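Local coordinates for protein sugar ABC transporter (Agrobacterium radiobacter, PDB 4RXT) that binds arabinopyranose in the cleft between its two lobes and probably serves as the solute-binding component of an ABC transporter, at residues N57-K62 with D81-S86; D156-K161 with L165-D170; I183-I188 with A213-S218; I203-V208 with G239-L244; I257-A262 with E267-N272. All coordinates share one frame; numbering follows the deposited sequence.

Contact 1: N57-K62 with D81-S86; sequences NAVAGK and DEAAKS
Val-59 and Ala-83 join the C-terminal turns of two helices, 48-60 and 77-84, which follow strands 39-41 and 66-68, consecutive in the chain, in the parallel sheet of this lobe of a periplasmic binding protein. The CA atoms of these two residues are 6.1 Å apart, close enough for short side chains to meet directly. Val-59 makes the contact with both of its branches. CG2 presses on the methyl of Ala-83, with Val-59 CG2 and Ala-83 CB at 3.4 Å, tighter than ordinary carbon-carbon contact. CG1, placed anti to the backbone N (chi1 169°), lies instead beside the hydroxyl of Ser-86, at 3.4 Å from its OG atom.

A water bridges the carbonyl of Val-59 and the hydroxyl of Ser-86. It donates to Val-59 O at 2.7 Å and pairs with Ser-86 OG at 2.8 Å, so a polar link runs next to the apolar one, and Val-59 contributes to both. On the second helix, Asp-81 OD1 bonds to Ser-98 OG, while Ala-84 rests on the loop at Ala-100. Strand-helix alternation that sets helices against a parallel sheet is the Rossmann-like architecture of periplasmic binding protein lobes.

Contact 2: D156-K161 with L165-D170; sequences DQVKTK and LKVVAD
Val-158 meets both Leu-165 and Val-167 through a single methyl, CG1. Val-158 CG1 lies 3.9 Å from Leu-165 CB and 4.0 Å from Val-167 CG2, two residues that point to the same face of the strand because one position separates them. The side chains of Val-158 and Leu-165 cross at about a right angle, so CG1 touches the root of the leucine and not its branched end. That methyl stands anti to the backbone N of Val-158 (chi1 171°), which turns it toward the strand.

Beside the methyl, a water lies close to two carbonyl oxygens, 2.9 Å from Val-158 O and 2.7 Å from Leu-165 O, between the helix and the start of the strand. Further out, Val-158 also touches Ala-117 and Leu-165 touches Ile-124, both on helix 109-128, while Val-167 also packs on Leu-155, three residues before Val-158 on helix 145-161. Lys-166 and Val-168 form backbone hydrogen bonds with strand 133-139, fixing the edge strand in the sheet. Helix 145-161 thus packs on the second strand of its beta-alpha-beta unit. No direct hydrogen bond joins the two segments: dispersion between methyl and methylene groups carries the direct contact, and polar atoms approach one another by way of water.

Contact 3: I183-I188 with A213-S218; sequences IMTDLI and AENKLS
Asn-215 and Leu-217 are the two residues of 213-218 that meet helix 177-190, facing Thr-185 and Ile-188 respectively. Ala-213 and Glu-214 close helix 202-214, and Ala-213 O accepts a backbone hydrogen bond from Lys-216 N.

Asn-215 directs its amide toward Thr-185, but ND2 and Thr-185 OG1 remain 4.3 Å apart, and a water fills the role of go-between. This water accepts from Asn-215 ND2 at 3.0 Å and sits 2.6 Å from Thr-185 OG1. Each group also bonds to a backbone carbonyl of the helix it belongs to or follows, Asn-215 ND2 to Ala-211 O and Thr-185 OG1 to Leu-181 O, so the bridge joins two polar ends that are already tethered.

Lys-216 then takes positive phi (61°), the signature of the Schellman motif that ends the helix and redirects the chain. Leu-217 follows and extends back toward helix 177-190. Its CD1 meets CD1 of Ile-188 tip to tip at 3.5 Å in one of two conformers of the isoleucine, so the closeness is doubtful. With CG1 anti to its backbone N (chi1 -171°), the isoleucine reaches out from its helix to make this meeting.

Met-184 packs on Val-208 and Ala-211 of helix 202-214. Leu-187 rests on strands 133-139 and 165-172, so one face of helix 177-190 packs on the sheet while Thr-185 and Ile-188 meet the end of helix 202-214 and the loop after it.

Contact 4: I203-V208 with G239-L244; sequences IMAQGV and GAIAGL
Ala-205 and Ile-241 have their CA atoms 8.0 Å apart, where helix 202-214 passes the turn that leads from helix 230-238 into strand 243-246. Gly-239 opens that turn with a positive phi (99°), marking the end of the preceding helix.

The meeting is made by the methyl at the end of Ile-241 and by one small residue on the helix. Ile-241 CD1 comes 3.6 Å from Ala-205 O and 4.3 Å from Ala-205 CB, so it lies against both the carbonyl and the methyl of the same residue. Its CG1 is anti to the carbonyl carbon (chi1 -69°) and chi2 is fully extended at 180°, which carries CD1 outward to the helix. Leu-244 adds a second, looser contact: its CB bond does not face the helix, but the branch ends nearer, with Leu-244 CD2 at 4.3 Å from Ala-205 CB. All three residues are buried.

Asn-201, which binds the sugar, bonds through OD1 to Met-204 N, and the side chain of Ala-205 is about 9 Å from the bound arabinopyranose. Ala-205 also touches Thr-232 and Ile-241 touches Phe-235; the contact joins helix 202-214 to the turn entering strand 243-246, with helix 230-238 packed beside it.

Contact 5: I257-A262 with E267-N272; sequences IKTALA and EKVEAN
Thr-259 and Val-269 cross obliquely, methyl against methyl, where the outgoing chain folds back along helix 249-264. With OG1 of Thr-259 beside the backbone N (chi1 -59°), CG2 stands anti to N and faces the valine, at 4.1 Å from both Val-269 CG1 and Val-269 CG2. The hydroxyl is directed differently and bonds to Asp-255 O one turn earlier.

Val-269 CG1 reaches a second helix residue, lying 3.9 Å from Ala-262 CB. One branch of the valine thus spans the methyls of two residues that are three positions apart, on the same side of the helix.

Glu-267, two residues before the valine, meets Ala-262 as well. Its chain is extended beyond CG and runs alongside the alanine, bringing OE1 to 3.4 Å from Ala-262 CB. The backbone supplies the polar link: Glu-267 N donates to Ala-262 O at 3.0 Å with an angle of 154° at the hydrogen, the donor tilted 32° from the carbonyl plane.

Further along, Val-269 and Thr-259 both touch Ser-103 on strand 103-106, and Ala-260 faces inward on Val-67 of strand 66-68. A single hydrogen bond therefore closes the turn near the helix end, whereas methyl packing aligns the following residues with the helix; the carboxylate lies against a methyl group and across the segments forms no salt bridge.

Overall arrangement
The five contacts are divided between the two lobes on either side of the sugar. Contacts 1 and 5 share one lobe, their centres 18 Å apart, whereas contacts 2, 3 and 4 cluster in the other; contacts 1 and 3 have centres about 45 Å apart. Within the second group, contacts 3 and 4 both use helix 202-214 and touch where Ala-213 CB meets Ala-240 CB at 3.9 Å. Contacts 2 and 3 meet through Ala-169 and Leu-187. Contact 4 lies nearest the ligand: Ala-205 and Leu-244 have side chains about 6 Å from those of the sugar-binding residues Asn-201 and Asp-227, respectively. Contacts 1, 3 and 5 lie away from the pocket.

Contact 1: N57-K62 with D81-S86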
# COMPACT_ATOMS: atom_id res chain seq x y z
N ASN A 57 -22.16 -9.47 2.32
CA ASN A 57 -22.60 -10.19 3.52
C ASN A 57 -22.60 -9.24 4.72
O ASN A 57 -23.50 -9.26 5.56
CB ASN A 57 -21.65 -11.37 3.79
CG ASN A 57 -22.22 -12.70 3.39
OD1 ASN A 57 -23.24 -13.14 3.92
ND2 ASN A 57 -21.53 -13.37 2.48
N ALA A 58 -21.56 -8.40 4.81
CA ALA A 58 -21.49 -7.44 5.91
C ALA A 58 -22.66 -6.43 5.83
O ALA A 58 -23.31 -6.11 6.83
CB ALA A 58 -20.14 -6.74 5.92
N VAL A 59 -22.96 -5.98 4.62
CA VAL A 59 -24.10 -5.09 4.39
C VAL A 59 -25.41 -5.73 4.85
O VAL A 59 -26.23 -5.07 5.53
CB VAL A 59 -24.19 -4.65 2.91
CG1 VAL A 59 -25.52 -3.94 2.64
CG2 VAL A 59 -23.03 -3.73 2.54
N ALA A 60 -25.58 -7.01 4.52
CA ALA A 60 -26.79 -7.72 4.84
C ALA A 60 -27.04 -7.82 6.36
O ALA A 60 -28.18 -7.96 6.82
CB ALA A 60 -26.76 -9.09 4.23
N GLY A 61 -25.97 -7.74 7.12
CA GLY A 61 -26.03 -7.75 8.59
C GLY A 61 -26.41 -6.43 9.26
O GLY A 61 -26.49 -6.34 10.50
N LYS A 62 -26.66 -5.41 8.46
CA LYS A 62 -27.15 -4.12 8.97
C LYS A 62 -26.24 -3.46 10.03
O LYS A 62 -26.69 -3.02 11.10
CB LYS A 62 -28.56 -4.26 9.51
CG LYS A 62 -29.55 -4.68 8.43
CD LYS A 62 -30.94 -4.88 9.01
CE LYS A 62 -31.92 -5.38 7.97
NZ LYS A 62 -32.26 -4.31 6.98
N ASP A 81 -21.33 1.42 -4.34
CA ASP A 81 -22.56 2.19 -4.59
C ASP A 81 -23.75 1.45 -3.95
O ASP A 81 -24.62 2.05 -3.31
CB ASP A 81 -22.84 2.36 -6.09
CG ASP A 81 -21.95 3.41 -6.78
OD1 ASP A 81 -21.36 4.29 -6.10
OD2 ASP A 81 -21.85 3.33 -8.03
N GLU A 82 -23.80 0.13 -4.15
CA GLU A 82 -24.89 -0.69 -3.64
C GLU A 82 -24.93 -0.70 -2.13
O GLU A 82 -26.00 -0.52 -1.52
CB GLU A 82 -24.86 -2.11 -4.22
CG GLU A 82 -25.13 -2.17 -5.72
CD GLU A 82 -26.48 -1.61 -6.08
OE1 GLU A 82 -27.45 -1.94 -5.37
OE2 GLU A 82 -26.57 -0.82 -7.04
N ALA A 83 -23.76 -0.97 -1.52
CA ALA A 83 -23.64 -0.95 -0.07
C ALA A 83 -24.10 0.36 0.56
O ALA A 83 -24.79 0.38 1.58
CB ALA A 83 -22.21 -1.25 0.34
N ALA A 84 -23.72 1.46 -0.10
CA ALA A 84 -23.98 2.80 0.40
C ALA A 84 -25.46 3.14 0.47
O ALA A 84 -25.83 4.08 1.18
CB ALA A 84 -23.24 3.84 -0.44
N LYS A 85 -26.29 2.42 -0.29
CA LYS A 85 -27.76 2.60 -0.25
C LYS A 85 -28.38 2.25 1.09
O LYS A 85 -29.47 2.71 1.41
CB LYS A 85 -28.45 1.82 -1.36
CG LYS A 85 -28.10 2.36 -2.72
CD LYS A 85 -28.63 1.54 -3.86
CE LYS A 85 -28.13 2.11 -5.19
NZ LYS A 85 -28.96 1.65 -6.36
N SER A 86 -27.69 1.44 1.86
CA SER A 86 -28.16 1.10 3.21
C SER A 86 -27.20 1.29 4.40
O SER A 86 -27.64 1.32 5.54
CB SER A 86 -28.66 -0.34 3.19
OG SER A 86 -27.59 -1.26 3.11
O HOH W 1 -28.01 -3.08 5.13

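Contact 2: D156-K161 with L165-D170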
# COMPACT_ATOMS: atom_id res chain seq x y z
N ASP A 156 5.73 9.41 -14.29
CA ASP A 156 5.68 10.81 -14.61
C ASP A 156 6.92 11.55 -14.11
O ASP A 156 7.53 12.36 -14.82
CB ASP A 156 4.43 11.44 -14.00
CG ASP A 156 3.12 10.99 -14.69
OD1 ASP A 156 3.15 10.33 -15.75
OD2 ASP A 156 2.04 11.32 -14.12
N GLN A 157 7.33 11.27 -12.89
CA GLN A 157 8.49 11.96 -12.30
C GLN A 157 9.75 11.54 -13.06
O GLN A 157 10.63 12.34 -13.38
CB GLN A 157 8.57 11.59 -10.79
CG GLN A 157 9.61 12.40 -10.03
CD GLN A 157 9.19 13.83 -9.73
OE1 GLN A 157 8.30 14.39 -10.37
NE2 GLN A 157 9.83 14.43 -8.75
N VAL A 158 9.85 10.25 -13.35
CA VAL A 158 11.00 9.79 -14.12
C VAL A 158 11.11 10.50 -15.46
O VAL A 158 12.20 10.93 -15.91
CB VAL A 158 11.02 8.26 -14.28
CG1 VAL A 158 12.10 7.82 -15.28
CG2 VAL A 158 11.37 7.64 -12.93
N LYS A 159 9.97 10.60 -16.10
CA LYS A 159 9.94 11.19 -17.44
C LYS A 159 10.36 12.65 -17.48
O LYS A 159 11.11 13.07 -18.38
CB LYS A 159 8.58 11.06 -18.05
CG LYS A 159 8.56 11.63 -19.48
CD LYS A 159 7.36 11.30 -20.29
CE LYS A 159 7.46 12.01 -21.63
NZ LYS A 159 8.24 11.33 -22.69
N THR A 160 9.93 13.44 -16.51
CA THR A 160 10.21 14.89 -16.57
C THR A 160 11.51 15.27 -15.83
O THR A 160 12.30 16.10 -16.29
CB THR A 160 9.03 15.73 -16.09
OG1 THR A 160 8.78 15.46 -14.74
CG2 THR A 160 7.79 15.37 -16.85
N LYS A 161 11.73 14.64 -14.70
CA LYS A 161 12.82 15.07 -13.85
C LYS A 161 14.10 14.28 -14.08
O LYS A 161 15.20 14.80 -13.83
CB LYS A 161 12.36 15.04 -12.39
CG LYS A 161 13.43 15.48 -11.43
CD LYS A 161 12.85 15.78 -10.08
CE LYS A 161 13.88 16.47 -9.22
NZ LYS A 161 14.12 17.83 -9.76
N LEU A 165 17.29 8.33 -16.83
CA LEU A 165 16.72 7.03 -16.46
C LEU A 165 15.79 6.55 -17.56
O LEU A 165 14.93 7.31 -18.10
CB LEU A 165 15.98 7.10 -15.14
CG LEU A 165 16.85 7.55 -13.95
CD1 LEU A 165 15.97 7.56 -12.71
CD2 LEU A 165 18.09 6.68 -13.74
N LYS A 166 15.95 5.28 -17.95
CA LYS A 166 15.13 4.71 -19.00
C LYS A 166 14.31 3.57 -18.36
O LYS A 166 14.89 2.63 -17.83
CB LYS A 166 16.01 4.20 -20.14
CG LYS A 166 15.25 3.49 -21.27
CD LYS A 166 16.13 2.97 -22.41
CE LYS A 166 15.29 2.75 -23.66
NZ LYS A 166 15.92 1.82 -24.63
N VAL A 167 12.99 3.65 -18.45
CA VAL A 167 12.12 2.58 -17.99
C VAL A 167 12.07 1.49 -19.04
O VAL A 167 11.49 1.65 -20.13
CB VAL A 167 10.71 3.08 -17.61
CG1 VAL A 167 9.91 1.97 -16.96
CG2 VAL A 167 10.79 4.24 -16.63
N VAL A 168 12.70 0.36 -18.73
CA VAL A 168 12.84 -0.75 -19.65
C VAL A 168 11.90 -1.92 -19.38
O VAL A 168 11.78 -2.81 -20.19
CB VAL A 168 14.31 -1.25 -19.78
CG1 VAL A 168 15.22 -0.10 -20.17
CG2 VAL A 168 14.82 -1.86 -18.47
N ALA A 169 11.25 -1.92 -18.23
CA ALA A 169 10.23 -2.94 -17.93
C ALA A 169 9.23 -2.38 -16.94
O ALA A 169 9.58 -1.58 -16.04
CB ALA A 169 10.82 -4.24 -17.43
N ASP A 170 7.97 -2.80 -17.13
CA ASP A 170 6.85 -2.35 -16.31
C ASP A 170 6.01 -3.59 -16.13
O ASP A 170 5.27 -3.96 -17.01
CB ASP A 170 6.17 -1.24 -17.08
CG ASP A 170 4.96 -0.63 -16.42
OD1 ASP A 170 4.42 -1.11 -15.41
OD2 ASP A 170 4.49 0.37 -16.99
O HOH W 2 13.19 9.35 -18.12

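Contact 3: I183-I188 with A213-S218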
# COMPACT_ATOMS: atom_id res chain seq x y z
N ILE A 183 10.22 -12.59 -11.15
CA ILE A 183 10.22 -11.52 -12.16
C ILE A 183 11.55 -10.78 -12.07
O ILE A 183 12.19 -10.52 -13.08
CB ILE A 183 9.08 -10.56 -11.91
CG1 ILE A 183 7.75 -11.20 -12.31
CG2 ILE A 183 9.25 -9.33 -12.80
CD1 ILE A 183 6.54 -10.46 -11.80
N MET A 184 12.00 -10.45 -10.85
CA MET A 184 13.23 -9.68 -10.70
C MET A 184 14.43 -10.44 -11.26
O MET A 184 15.25 -9.88 -12.02
CB MET A 184 13.47 -9.27 -9.23
CG MET A 184 14.70 -8.41 -9.02
SD MET A 184 14.60 -6.69 -9.61
CE MET A 184 14.42 -6.68 -11.36
N THR A 185 14.50 -11.73 -10.93
CA THR A 185 15.61 -12.58 -11.38
C THR A 185 15.58 -12.70 -12.93
O THR A 185 16.63 -12.62 -13.59
CB THR A 185 15.53 -13.96 -10.69
OG1 THR A 185 15.56 -13.80 -9.25
CG2 THR A 185 16.74 -14.77 -11.05
N ASP A 186 14.37 -12.83 -13.48
CA ASP A 186 14.19 -12.96 -14.94
C ASP A 186 14.62 -11.69 -15.64
O ASP A 186 15.36 -11.73 -16.63
CB ASP A 186 12.72 -13.24 -15.34
CG ASP A 186 12.21 -14.64 -14.94
OD1 ASP A 186 12.99 -15.47 -14.42
OD2 ASP A 186 10.99 -14.91 -15.15
N LEU A 187 14.20 -10.57 -15.08
CA LEU A 187 14.44 -9.25 -15.67
C LEU A 187 15.91 -8.95 -15.75
O LEU A 187 16.44 -8.52 -16.76
CB LEU A 187 13.72 -8.11 -14.90
CG LEU A 187 12.21 -7.94 -15.10
CD1 LEU A 187 11.64 -6.85 -14.20
CD2 LEU A 187 11.85 -7.70 -16.56
N ILE A 188 16.62 -9.22 -14.67
CA ILE A 188 18.01 -8.84 -14.63
C ILE A 188 18.90 -9.78 -15.44
O ILE A 188 19.86 -9.36 -16.06
CB ILE A 188 18.50 -8.67 -13.17
CG1 ILE A 188 19.89 -8.06 -13.17
CG2 ILE A 188 18.52 -9.97 -12.40
CD1 ILE A 188 20.41 -7.94 -11.78
N ALA A 213 19.08 -9.65 -2.37
CA ALA A 213 19.86 -10.20 -1.22
C ALA A 213 20.49 -11.55 -1.59
O ALA A 213 21.71 -11.78 -1.37
CB ALA A 213 18.96 -10.39 0.00
N GLU A 214 19.68 -12.46 -2.13
CA GLU A 214 20.13 -13.83 -2.37
C GLU A 214 21.20 -13.92 -3.43
O GLU A 214 22.05 -14.78 -3.40
CB GLU A 214 18.95 -14.73 -2.76
CG GLU A 214 17.97 -15.04 -1.62
CD GLU A 214 16.75 -15.83 -2.09
OE1 GLU A 214 16.53 -15.95 -3.32
OE2 GLU A 214 16.03 -16.31 -1.18
N ASN A 215 21.18 -12.97 -4.36
CA ASN A 215 22.13 -12.97 -5.44
C ASN A 215 23.26 -11.99 -5.24
O ASN A 215 24.14 -11.85 -6.10
CB ASN A 215 21.38 -12.67 -6.75
CG ASN A 215 20.54 -13.85 -7.16
OD1 ASN A 215 21.07 -14.90 -7.51
ND2 ASN A 215 19.24 -13.69 -7.10
N LYS A 216 23.28 -11.36 -4.07
CA LYS A 216 24.40 -10.46 -3.70
C LYS A 216 24.54 -9.30 -4.65
O LYS A 216 25.63 -8.96 -5.08
CB LYS A 216 25.73 -11.22 -3.61
CG LYS A 216 25.64 -12.59 -2.93
CD LYS A 216 25.10 -12.51 -1.54
CE LYS A 216 25.01 -13.89 -0.90
NZ LYS A 216 24.72 -13.82 0.57
N LEU A 217 23.40 -8.73 -5.01
CA LEU A 217 23.38 -7.68 -6.04
C LEU A 217 23.23 -6.27 -5.49
O LEU A 217 23.07 -5.33 -6.27
CB LEU A 217 22.25 -7.98 -7.04
CG LEU A 217 22.51 -9.19 -7.94
CD1 LEU A 217 21.29 -9.50 -8.80
CD2 LEU A 217 23.77 -9.00 -8.78
N SER A 218 23.28 -6.10 -4.18
CA SER A 218 23.04 -4.78 -3.53
C SER A 218 23.93 -3.63 -4.06
O SER A 218 23.52 -2.46 -4.11
CB SER A 218 23.11 -4.86 -1.99
OG SER A 218 24.36 -5.27 -1.53
O HOH W 3 17.01 -15.50 -7.93

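Contact 4: I203-V208 with G239-L244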
# COMPACT_ATOMS: atom_id res chain seq x y z
N ILE A 203 4.58 -6.43 -0.62
CA ILE A 203 4.73 -7.76 -1.16
C ILE A 203 5.81 -7.80 -2.23
O ILE A 203 6.65 -8.67 -2.28
CB ILE A 203 3.37 -8.32 -1.71
CG1 ILE A 203 2.25 -8.21 -0.65
CG2 ILE A 203 3.53 -9.75 -2.21
CD1 ILE A 203 2.61 -8.82 0.69
N MET A 204 5.79 -6.80 -3.11
CA MET A 204 6.86 -6.71 -4.08
C MET A 204 8.21 -6.34 -3.48
O MET A 204 9.26 -6.86 -3.91
CB MET A 204 6.48 -5.76 -5.24
CG MET A 204 5.33 -6.22 -6.13
SD MET A 204 5.62 -7.82 -7.01
CE MET A 204 4.91 -9.01 -5.85
N ALA A 205 8.20 -5.48 -2.48
CA ALA A 205 9.46 -5.21 -1.75
C ALA A 205 10.08 -6.47 -1.12
O ALA A 205 11.28 -6.67 -1.18
CB ALA A 205 9.22 -4.16 -0.69
N GLN A 206 9.24 -7.31 -0.55
CA GLN A 206 9.73 -8.59 0.02
C GLN A 206 10.38 -9.43 -1.06
O GLN A 206 11.49 -9.90 -0.89
CB GLN A 206 8.55 -9.38 0.62
CG GLN A 206 7.92 -8.75 1.86
CD GLN A 206 6.55 -9.35 2.20
OE1 GLN A 206 5.87 -9.95 1.35
NE2 GLN A 206 6.17 -9.22 3.45
N GLY A 207 9.67 -9.69 -2.13
CA GLY A 207 10.18 -10.53 -3.21
C GLY A 207 11.36 -10.00 -3.98
O GLY A 207 12.34 -10.71 -4.25
N VAL A 208 11.30 -8.72 -4.35
CA VAL A 208 12.40 -8.09 -5.07
C VAL A 208 13.65 -7.96 -4.17
O VAL A 208 14.78 -8.25 -4.60
CB VAL A 208 11.98 -6.71 -5.62
CG1 VAL A 208 13.16 -5.93 -6.20
CG2 VAL A 208 10.90 -6.92 -6.65
N GLY A 239 21.38 -3.47 2.99
CA GLY A 239 21.65 -2.79 1.74
C GLY A 239 20.95 -3.39 0.54
O GLY A 239 21.03 -2.86 -0.55
N ALA A 240 20.25 -4.51 0.73
CA ALA A 240 19.48 -5.10 -0.40
C ALA A 240 18.34 -4.24 -0.90
O ALA A 240 17.95 -4.36 -2.04
CB ALA A 240 18.96 -6.49 -0.07
N ILE A 241 17.81 -3.40 -0.01
CA ILE A 241 16.84 -2.37 -0.35
C ILE A 241 17.47 -1.02 -0.01
O ILE A 241 18.09 -0.88 1.04
CB ILE A 241 15.47 -2.56 0.32
CG1 ILE A 241 14.78 -3.78 -0.28
CG2 ILE A 241 14.61 -1.28 0.17
CD1 ILE A 241 13.41 -4.10 0.29
N ALA A 242 17.34 -0.04 -0.91
CA ALA A 242 17.91 1.29 -0.74
C ALA A 242 16.99 2.25 0.01
O ALA A 242 17.45 3.21 0.67
CB ALA A 242 18.28 1.88 -2.09
N GLY A 243 15.69 2.02 -0.12
CA GLY A 243 14.70 2.88 0.51
C GLY A 243 13.36 2.22 0.52
O GLY A 243 13.08 1.42 -0.37
N LEU A 244 12.54 2.61 1.50
CA LEU A 244 11.15 2.17 1.59
C LEU A 244 10.27 3.36 1.83
O LEU A 244 10.50 4.13 2.79
CB LEU A 244 10.95 1.24 2.79
CG LEU A 244 11.67 -0.12 2.70
CD1 LEU A 244 11.71 -0.80 4.06
CD2 LEU A 244 11.04 -1.04 1.65

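Contact 5: I257-A262 with E267-N272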
# COMPACT_ATOMS: atom_id res chain seq x y z
N ILE A 257 -12.11 3.61 11.75
CA ILE A 257 -13.16 3.27 12.70
C ILE A 257 -13.71 4.50 13.42
O ILE A 257 -14.91 4.69 13.51
CB ILE A 257 -12.70 2.22 13.71
CG1 ILE A 257 -12.39 0.91 13.00
CG2 ILE A 257 -13.74 2.06 14.82
CD1 ILE A 257 -13.55 0.23 12.27
N LYS A 258 -12.82 5.34 13.92
CA LYS A 258 -13.26 6.57 14.61
C LYS A 258 -14.17 7.44 13.70
O LYS A 258 -15.24 7.93 14.14
CB LYS A 258 -12.06 7.35 15.12
CG LYS A 258 -12.35 8.52 16.03
CD LYS A 258 -11.08 9.06 16.63
CE LYS A 258 -11.39 10.16 17.63
NZ LYS A 258 -10.17 10.45 18.41
N THR A 259 -13.76 7.61 12.44
CA THR A 259 -14.57 8.36 11.46
C THR A 259 -15.89 7.70 11.15
O THR A 259 -16.91 8.36 11.11
CB THR A 259 -13.77 8.54 10.16
OG1 THR A 259 -12.55 9.25 10.46
CG2 THR A 259 -14.59 9.26 9.10
N ALA A 260 -15.86 6.38 10.97
CA ALA A 260 -17.09 5.64 10.71
C ALA A 260 -18.08 5.79 11.88
O ALA A 260 -19.27 5.95 11.65
CB ALA A 260 -16.81 4.17 10.44
N LEU A 261 -17.59 5.69 13.12
CA LEU A 261 -18.44 5.93 14.25
C LEU A 261 -19.11 7.31 14.21
O LEU A 261 -20.30 7.46 14.48
CB LEU A 261 -17.66 5.74 15.56
CG LEU A 261 -18.46 5.94 16.85
CD1 LEU A 261 -19.65 4.98 16.98
CD2 LEU A 261 -17.57 5.83 18.08
N ALA A 262 -18.31 8.33 13.92
CA ALA A 262 -18.85 9.67 13.89
C ALA A 262 -19.93 9.81 12.80
O ALA A 262 -21.01 10.39 13.03
CB ALA A 262 -17.72 10.69 13.66
N GLU A 267 -22.64 12.78 12.44
CA GLU A 267 -21.68 13.90 12.58
C GLU A 267 -20.99 14.20 11.25
O GLU A 267 -20.70 13.29 10.44
CB GLU A 267 -20.62 13.59 13.65
CG GLU A 267 -21.21 13.31 15.03
CD GLU A 267 -20.18 12.97 16.07
OE1 GLU A 267 -18.97 13.04 15.75
OE2 GLU A 267 -20.60 12.62 17.21
N LYS A 268 -20.75 15.49 10.99
CA LYS A 268 -20.01 15.87 9.78
C LYS A 268 -18.53 15.54 9.96
O LYS A 268 -17.94 15.79 11.04
CB LYS A 268 -20.18 17.34 9.44
CG LYS A 268 -21.62 17.77 9.14
CD LYS A 268 -21.72 19.31 9.07
CE LYS A 268 -23.07 19.80 8.56
NZ LYS A 268 -23.28 21.27 8.81
N VAL A 269 -17.95 14.94 8.93
CA VAL A 269 -16.54 14.53 8.93
C VAL A 269 -15.84 15.10 7.71
O VAL A 269 -16.50 15.53 6.74
CB VAL A 269 -16.38 12.98 8.93
CG1 VAL A 269 -17.02 12.37 10.20
CG2 VAL A 269 -16.88 12.36 7.65
N GLU A 270 -14.51 15.12 7.75
CA GLU A 270 -13.71 15.50 6.59
C GLU A 270 -13.82 14.42 5.51
O GLU A 270 -13.76 13.23 5.79
CB GLU A 270 -12.24 15.80 6.98
CG GLU A 270 -12.12 16.93 7.99
CD GLU A 270 -10.71 17.39 8.20
OE1 GLU A 270 -10.26 18.14 7.33
OE2 GLU A 270 -10.09 17.04 9.22
N ALA A 271 -13.97 14.88 4.28
CA ALA A 271 -14.15 14.01 3.12
C ALA A 271 -12.89 13.22 2.82
O ALA A 271 -12.96 12.06 2.39
CB ALA A 271 -14.50 14.84 1.91
N ASN A 272 -11.74 13.87 3.04
CA ASN A 272 -10.43 13.32 2.64
C ASN A 272 -9.40 13.62 3.73
O ASN A 272 -9.30 14.73 4.19
CB ASN A 272 -10.00 13.91 1.28
CG ASN A 272 -10.92 13.50 0.12
OD1 ASN A 272 -10.83 12.37 -0.40
ND2 ASN A 272 -11.80 14.40 -0.28